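Local structure of BH0236 protein (Bacillus halodurans, 5T7A) at residues N45-F50 / D94-S99. The protein carries a family 56 carbohydrate-binding module that probably recognises beta-1,3-glucan and aids its hydrolysis. Numbering follows the deposited sequence. Where two conformers were deposited one is given.
Sequences NEVTIF and DVLEYS. With EDO (1,2-ethanediol), chain E.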
loop_
_atom_site.group_PDB
_atom_site.type_symbol
_atom_site.label_atom_id
_atom_site.label_comp_id
_atom_site.label_asym_id
_atom_site.label_seq_id
_atom_site.Cartn_x
_atom_site.Cartn_y
_atom_site.Cartn_z
ATOM N N ASN A 45 15.575 2.999 6.803
ATOM C CA ASN A 45 14.621 3.655 7.703
ATOM C C ASN A 45 13.241 3.809 7.110
ATOM O O ASN A 45 12.405 4.558 7.672
ATOM C CB ASN A 45 15.184 4.976 8.196
ATOM C CG ASN A 45 15.330 6.056 7.113
ATOM O OD1 ASN A 45 14.730 6.026 6.023
ATOM N ND2 ASN A 45 16.120 7.080 7.451
ATOM N N GLU A 46 13.009 3.233 5.915
ATOM C CA GLU A 46 11.652 3.406 5.330
ATOM C C GLU A 46 11.395 2.412 4.233
ATOM O O GLU A 46 12.295 1.812 3.685
ATOM C CB GLU A 46 11.386 4.787 4.796
ATOM C CG GLU A 46 12.035 5.150 3.518
ATOM C CD GLU A 46 11.676 6.543 3.007
ATOM O OE1 GLU A 46 11.729 7.517 3.770
ATOM O OE2 GLU A 46 11.353 6.667 1.807
ATOM N N VAL A 47 10.101 2.181 3.977
ATOM C CA VAL A 47 9.658 1.473 2.757
ATOM C C VAL A 47 8.543 2.286 2.232
ATOM O O VAL A 47 7.897 3.090 2.972
ATOM C CB VAL A 47 9.178 0.011 2.986
ATOM C CG1 VAL A 47 10.232 -0.797 3.767
ATOM C CG2 VAL A 47 7.868 -0.049 3.743
ATOM N N THR A 48 8.211 2.078 0.939
ATOM C CA THR A 48 7.055 2.745 0.346
ATOM C C THR A 48 6.021 1.723 -0.057
ATOM O O THR A 48 6.307 0.821 -0.818
ATOM C CB THR A 48 7.437 3.601 -0.860
ATOM O OG1 THR A 48 8.278 4.685 -0.392
ATOM C CG2 THR A 48 6.180 4.178 -1.530
ATOM N N ILE A 49 4.813 1.871 0.466
ATOM C CA ILE A 49 3.656 1.098 -0.067
ATOM C C ILE A 49 3.190 1.812 -1.299
ATOM O O ILE A 49 2.922 3.044 -1.269
ATOM C CB ILE A 49 2.479 1.029 0.917
ATOM C CG1 ILE A 49 2.922 0.388 2.255
ATOM C CG2 ILE A 49 1.346 0.184 0.338
ATOM C CD1 ILE A 49 1.903 0.499 3.361
ATOM N N PHE A 50 3.044 1.063 -2.403
ATOM C CA PHE A 50 2.598 1.683 -3.642
ATOM C C PHE A 50 1.373 0.961 -4.156
ATOM O O PHE A 50 1.176 -0.216 -3.940
ATOM C CB PHE A 50 3.653 1.711 -4.717
ATOM C CG PHE A 50 3.937 0.371 -5.366
ATOM C CD1 PHE A 50 4.804 -0.531 -4.750
ATOM C CD2 PHE A 50 3.326 -0.002 -6.554
ATOM C CE1 PHE A 50 5.100 -1.747 -5.356
ATOM C CE2 PHE A 50 3.581 -1.242 -7.165
ATOM C CZ PHE A 50 4.480 -2.113 -6.579
ATOM N N ASP A 94 10.086 -6.624 11.553
ATOM C CA ASP A 94 8.739 -6.044 11.579
ATOM C C ASP A 94 7.865 -6.696 10.486
ATOM O O ASP A 94 8.339 -6.991 9.366
ATOM C CB ASP A 94 8.762 -4.524 11.500
ATOM C CG ASP A 94 9.309 -3.892 12.754
ATOM O OD1 ASP A 94 9.472 -4.621 13.706
ATOM O OD2 ASP A 94 9.507 -2.677 12.785
ATOM N N VAL A 95 6.618 -7.031 10.843
ATOM C CA VAL A 95 5.616 -7.477 9.871
ATOM C C VAL A 95 4.622 -6.320 9.559
ATOM O O VAL A 95 3.912 -5.800 10.427
ATOM C CB VAL A 95 4.880 -8.772 10.281
ATOM C CG1 VAL A 95 3.708 -9.063 9.407
ATOM C CG2 VAL A 95 5.828 -9.952 10.287
ATOM N N LEU A 96 4.553 -5.944 8.288
ATOM C CA LEU A 96 3.617 -4.902 7.836
ATOM C C LEU A 96 2.520 -5.601 7.045
ATOM O O LEU A 96 2.764 -6.293 6.069
ATOM C CB LEU A 96 4.376 -3.882 6.975
ATOM C CG LEU A 96 3.487 -2.880 6.218
ATOM C CD1 LEU A 96 2.883 -1.896 7.184
ATOM C CD2 LEU A 96 4.394 -2.149 5.239
ATOM N N GLU A 97 1.279 -5.397 7.488
ATOM C CA GLU A 97 0.117 -5.891 6.754
ATOM C C GLU A 97 -0.609 -4.677 6.202
ATOM O O GLU A 97 -0.737 -3.669 6.883
ATOM C CB GLU A 97 -0.777 -6.773 7.619
ATOM C CG GLU A 97 -0.164 -8.196 7.790
ATOM C CD GLU A 97 -1.000 -9.012 8.711
ATOM O OE1 GLU A 97 -0.922 -8.722 9.927
ATOM O OE2 GLU A 97 -1.706 -9.924 8.212
ATOM N N TYR A 98 -1.143 -4.780 4.982
ATOM C CA TYR A 98 -1.667 -3.613 4.307
ATOM C C TYR A 98 -2.721 -4.034 3.314
ATOM O O TYR A 98 -2.668 -5.110 2.723
ATOM C CB TYR A 98 -0.576 -2.813 3.608
ATOM C CG TYR A 98 0.226 -3.565 2.581
ATOM C CD1 TYR A 98 1.279 -4.402 2.966
ATOM C CD2 TYR A 98 0.003 -3.413 1.222
ATOM C CE1 TYR A 98 2.017 -5.091 2.053
ATOM C CE2 TYR A 98 0.720 -4.083 0.306
ATOM C CZ TYR A 98 1.727 -4.915 0.674
ATOM O OH TYR A 98 2.448 -5.588 -0.283
ATOM N N SER A 99 -3.760 -3.196 3.229
ATOM C CA SER A 99 -4.852 -3.398 2.257
ATOM C C SER A 99 -5.231 -2.056 1.710
ATOM O O SER A 99 -4.768 -1.024 2.236
ATOM C CB SER A 99 -6.033 -4.040 2.900
ATOM O OG SER A 99 -6.472 -3.273 4.021
HETATM C C1 EDO E . -4.656 -7.857 9.414
HETATM O O1 EDO E . -5.135 -7.797 10.746
HETATM C C2 EDO E . -5.352 -9.018 8.779
HETATM O O2 EDO E . -4.453 -10.105 8.588
#
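Ile49 meets Leu96 and Tyr98 across the buried core of a beta-sandwich, where strands 46-50 and 95-99 face each other from different layers. Their axes come within 9.5 Å and run in nearly the same direction, 23° apart, and the contact is purely apolar, with no hydrogen bond between the two strands. Ile49 and Leu96 reach tip to tip, CD1 of Ile49 lying 4.1 Å from CD2 of Leu96; the same leucine methyl also touches CG2 of Val47. The Tyr98 and Ile49 side chains instead run past one another in opposite senses. With CG1 of Ile49 beside the backbone N (chi1 -58°) and CG2 anti to it, CG2 of Ile49 approaches CD2 of Tyr98 obliquely at 3.9 Å. Val62 and Leu64 of strand 60-66 and Ile39 of strand 35-40 pack against the same isoleucine, joining the contact to neighbouring strands of both layers. Glu97 points away from this core, and its OE2 accepts a hydrogen bond from O2 of a 1,2-ethanediol, a likely crystallisation additive, which is also hydrogen-bonded to NZ of Lys65. Shortening Glu97 to an alanine would probably leave O2 of the diol without this acceptor. Within its own strand, Tyr98 brings its ring edge up to Leu96 O, which lies in the ring plane.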